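Local structure of inositol 2-dehydrogenase (Sinorhizobium meliloti, 4HKT) at residues 152-157 with 234-239. The protein catalyses the NAD-dependent oxidation of myo-inositol to 2-keto-myo-inositol (scyllo-inosose), the first step of myo-inositol degradation. Sequence-based numbering, arbitrary orientation.
With EDO (1,2-ethanediol), chain X.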
ATOM      1  N   ARG B 152      -5.356 -16.915  -9.882  1.00 16.89           N
ATOM      2  CA  ARG B 152      -5.874 -17.897  -8.947  1.00 17.36           C
ATOM      3  C   ARG B 152      -7.362 -17.701  -8.862  1.00 19.07           C
ATOM      4  O   ARG B 152      -7.821 -16.593  -8.555  1.00 17.15           O
ATOM      5  CB  ARG B 152      -5.239 -17.772  -7.543  1.00 18.10           C
ATOM      6  CG  ARG B 152      -3.714 -17.923  -7.567  1.00 19.11           C
ATOM      7  CD  ARG B 152      -3.038 -17.788  -6.225  1.00 19.68           C
ATOM      8  NE  ARG B 152      -1.607 -17.938  -6.426  1.00 18.69           N
ATOM      9  CZ  ARG B 152      -0.648 -17.338  -5.731  1.00 19.64           C
ATOM     10  NH1 ARG B 152      -0.904 -16.556  -4.711  1.00 19.57           N
ATOM     11  NH2 ARG B 152       0.619 -17.525  -6.080  1.00 22.68           N
ATOM     12  N   ASP B 153      -8.095 -18.754  -9.199  1.00 20.37           N
ATOM     13  CA  ASP B 153      -9.540 -18.735  -9.127  1.00 22.02           C
ATOM     14  C   ASP B 153      -9.997 -18.884  -7.670  1.00 21.99           C
ATOM     15  O   ASP B 153      -9.258 -19.441  -6.831  1.00 21.72           O
ATOM     16  CB  ASP B 153     -10.122 -19.872  -9.973  1.00 22.20           C
ATOM     17  CG  ASP B 153     -10.070 -19.598 -11.453  1.00 23.69           C
ATOM     18  OD1 ASP B 153      -9.666 -18.493 -11.875  1.00 26.43           O
ATOM     19  OD2 ASP B 153     -10.433 -20.520 -12.226  1.00 24.74           O
ATOM     20  N   PRO B 154     -11.238 -18.428  -7.365  1.00 22.26           N
ATOM     21  CA  PRO B 154     -11.710 -18.544  -5.997  1.00 22.33           C
ATOM     22  C   PRO B 154     -11.888 -20.014  -5.622  1.00 22.78           C
ATOM     23  O   PRO B 154     -11.604 -20.406  -4.505  1.00 23.58           O
ATOM     24  CB  PRO B 154     -13.035 -17.760  -6.009  1.00 22.64           C
ATOM     25  CG  PRO B 154     -13.519 -17.880  -7.421  1.00 23.82           C
ATOM     26  CD  PRO B 154     -12.274 -17.865  -8.265  1.00 22.88           C
ATOM     27  N   SER B 155     -12.276 -20.844  -6.579  1.00 21.94           N
ATOM     28  CA  SER B 155     -12.441 -22.258  -6.291  1.00 21.30           C
ATOM     29  C   SER B 155     -12.550 -22.950  -7.611  1.00 19.97           C
ATOM     30  O   SER B 155     -12.703 -22.289  -8.638  1.00 18.52           O
ATOM     31  CB  SER B 155     -13.739 -22.470  -5.477  1.00 23.39           C
ATOM     32  OG  SER B 155     -14.803 -21.967  -6.244  1.00 21.11           O
ATOM     33  N   ALA B 156     -12.445 -24.276  -7.600  1.00 20.78           N
ATOM     34  CA  ALA B 156     -12.365 -25.062  -8.837  1.00 23.01           C
ATOM     35  C   ALA B 156     -13.752 -25.341  -9.397  1.00 25.65           C
ATOM     36  O   ALA B 156     -14.691 -25.453  -8.645  1.00 23.38           O
ATOM     37  CB  ALA B 156     -11.697 -26.396  -8.564  1.00 23.92           C
ATOM     38  N   PRO B 157     -13.854 -25.520 -10.716  1.00 24.71           N
ATOM     39  CA  PRO B 157     -15.123 -25.922 -11.258  1.00 23.49           C
ATOM     40  C   PRO B 157     -15.402 -27.395 -10.929  1.00 23.31           C
ATOM     41  O   PRO B 157     -14.510 -28.107 -10.483  1.00 21.23           O
ATOM     42  CB  PRO B 157     -14.958 -25.692 -12.753  1.00 24.76           C
ATOM     43  CG  PRO B 157     -13.495 -25.845 -13.007  1.00 25.14           C
ATOM     44  CD  PRO B 157     -12.782 -25.492 -11.735  1.00 24.92           C
ATOM     45  N   TYR B 234      -8.839 -16.092  -0.545  1.00 19.40           N
ATOM     46  CA  TYR B 234      -8.895 -14.631  -0.586  1.00 20.14           C
ATOM     47  C   TYR B 234      -9.535 -14.047  -1.865  1.00 20.60           C
ATOM     48  O   TYR B 234      -9.655 -12.817  -2.025  1.00 23.58           O
ATOM     49  CB  TYR B 234      -7.495 -14.057  -0.305  1.00 19.27           C
ATOM     50  CG  TYR B 234      -6.376 -14.706  -1.087  1.00 19.07           C
ATOM     51  CD1 TYR B 234      -5.996 -14.202  -2.309  1.00 20.55           C
ATOM     52  CD2 TYR B 234      -5.711 -15.841  -0.607  1.00 19.99           C
ATOM     53  CE1 TYR B 234      -4.990 -14.802  -3.050  1.00 21.47           C
ATOM     54  CE2 TYR B 234      -4.687 -16.446  -1.335  1.00 19.88           C
ATOM     55  CZ  TYR B 234      -4.343 -15.910  -2.556  1.00 21.48           C
ATOM     56  OH  TYR B 234      -3.330 -16.452  -3.294  1.00 27.43           O
ATOM     57  N   GLY B 235     -10.013 -14.902  -2.762  1.00 22.30           N
ATOM     58  CA  GLY B 235     -10.714 -14.422  -3.946  1.00 21.55           C
ATOM     59  C   GLY B 235      -9.919 -14.516  -5.257  1.00 20.69           C
ATOM     60  O   GLY B 235      -8.988 -15.312  -5.393  1.00 19.55           O
ATOM     61  N   TYR B 236     -10.348 -13.735  -6.235  1.00 18.26           N
ATOM     62  CA  TYR B 236      -9.916 -13.855  -7.590  1.00 18.68           C
ATOM     63  C   TYR B 236      -8.610 -13.068  -7.779  1.00 19.37           C
ATOM     64  O   TYR B 236      -8.622 -11.841  -7.882  1.00 20.17           O
ATOM     65  CB  TYR B 236     -11.005 -13.336  -8.505  1.00 19.81           C
ATOM     66  CG  TYR B 236     -10.917 -13.689  -9.976  1.00 21.53           C
ATOM     67  CD1 TYR B 236     -10.295 -14.864 -10.417  1.00 22.60           C
ATOM     68  CD2 TYR B 236     -11.526 -12.866 -10.932  1.00 22.42           C
ATOM     69  CE1 TYR B 236     -10.282 -15.198 -11.755  1.00 24.43           C
ATOM     70  CE2 TYR B 236     -11.525 -13.189 -12.259  1.00 23.10           C
ATOM     71  CZ  TYR B 236     -10.908 -14.354 -12.670  1.00 24.66           C
ATOM     72  OH  TYR B 236     -10.926 -14.664 -13.997  1.00 27.24           O
ATOM     73  N   ASP B 237      -7.500 -13.786  -7.741  1.00 18.21           N
ATOM     74  CA  ASP B 237      -6.163 -13.195  -7.805  1.00 18.54           C
ATOM     75  C   ASP B 237      -5.766 -13.011  -9.255  1.00 17.33           C
ATOM     76  O   ASP B 237      -5.738 -13.947  -9.988  1.00 18.64           O
ATOM     77  CB  ASP B 237      -5.175 -14.118  -7.061  1.00 18.28           C
ATOM     78  CG  ASP B 237      -3.821 -13.471  -6.795  1.00 19.59           C
ATOM     79  OD1 ASP B 237      -3.528 -12.343  -7.300  1.00 19.46           O
ATOM     80  OD2 ASP B 237      -3.038 -14.130  -6.075  1.00 21.21           O
ATOM     81  N   GLN B 238      -5.529 -11.780  -9.674  1.00 18.29           N
ATOM     82  CA  GLN B 238      -5.265 -11.474 -11.061  1.00 18.68           C
ATOM     83  C   GLN B 238      -4.179 -10.421 -11.112  1.00 19.56           C
ATOM     84  O   GLN B 238      -4.462  -9.226 -11.149  1.00 18.43           O
ATOM     85  CB  GLN B 238      -6.529 -10.921 -11.771  1.00 18.94           C
ATOM     86  CG  GLN B 238      -7.743 -11.840 -11.804  1.00 19.65           C
ATOM     87  CD  GLN B 238      -7.619 -12.864 -12.884  1.00 20.11           C
ATOM     88  OE1 GLN B 238      -7.961 -12.609 -14.036  1.00 20.24           O
ATOM     89  NE2 GLN B 238      -7.148 -14.047 -12.526  1.00 19.09           N
ATOM     90  N   ARG B 239      -2.923 -10.855 -11.104  1.00 20.06           N
ATOM     91  CA  ARG B 239      -1.797  -9.919 -11.133  1.00 19.06           C
ATOM     92  C   ARG B 239      -0.940 -10.071 -12.358  1.00 17.61           C
ATOM     93  O   ARG B 239      -0.779 -11.162 -12.882  1.00 19.11           O
ATOM     94  CB  ARG B 239      -0.937 -10.117  -9.918  1.00 19.73           C
ATOM     95  CG  ARG B 239      -1.536  -9.488  -8.679  1.00 20.27           C
ATOM     96  CD  ARG B 239      -0.664  -9.885  -7.511  1.00 21.53           C
ATOM     97  NE  ARG B 239      -0.948 -11.229  -7.044  1.00 20.43           N
ATOM     98  CZ  ARG B 239      -0.062 -12.034  -6.446  1.00 22.04           C
ATOM     99  NH1 ARG B 239       1.196 -11.668  -6.303  1.00 20.73           N
ATOM    100  NH2 ARG B 239      -0.438 -13.229  -6.001  1.00 22.87           N
TER
HETATM  101  C1  EDO X 407     -12.801 -21.281 -15.283  1.00 43.23           C
HETATM  102  O1  EDO X 407     -13.397 -22.360 -16.003  1.00 35.81           O
HETATM  103  C2  EDO X 407     -11.527 -20.762 -15.959  1.00 43.41           C
HETATM  104  O2  EDO X 407     -10.710 -20.107 -14.986  1.00 37.53           O
HETATM  105  O   HOH W   1      -7.911 -16.916 -13.790  1.00 30.94           O
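Arg152 reaches two side chains of 234-239 with one nitrogen. NH1 donates to Tyr234 OH at 2.8 Å, the hydroxyl lying in the guanidinium plane and that plane standing 81° from the phenol ring. Asp237 OD2 is 3.5 Å from the same NH1 but well out of the plane, so this salt bridge is one of charge, with no N-H aimed at the oxygen. The chain of Arg152, extended from CG to NE, runs beside Asp237, with CB against CB at 3.7 Å. Between the backbones, Arg152 N gives to Asp237 O (3.0 Å) and Asp237 N to Arg152 O (2.9 Å), a hydrogen-bonded antiparallel pair where strand 144-152 ends and strand 237-244 begins, neighbours in the mixed sheet of the Gfo/Idh/MocA C-terminal domain. Beyond this pair, Asp153 lies alongside Tyr236, OD1 at the ring edge 3.4 Å from CE1, and a water links OD1 to Gln238 NE2, whose amide oxygen OE1 is hydrogen-bonded to Tyr280. Asp153 OD2 takes a hydrogen bond from ethanediol and pairs with Arg230.

Arg239 holds the Asp237 carboxylate side-on, NE to OD1 and NH2 to OD2, both on syn lone pairs and nearly straight (174° and 172°); Asn253 also bonds OD1. That grip brings Arg239 NH2 within 3.6 Å of Arg152 NH1, a repulsion probably eased by Asp237 and by Glu241 of a second subunit, which bridges to both arginines. A leucine in place of Arg152 would probably leave Tyr234 OH without this donor and Glu241 of the second subunit with one positive partner fewer.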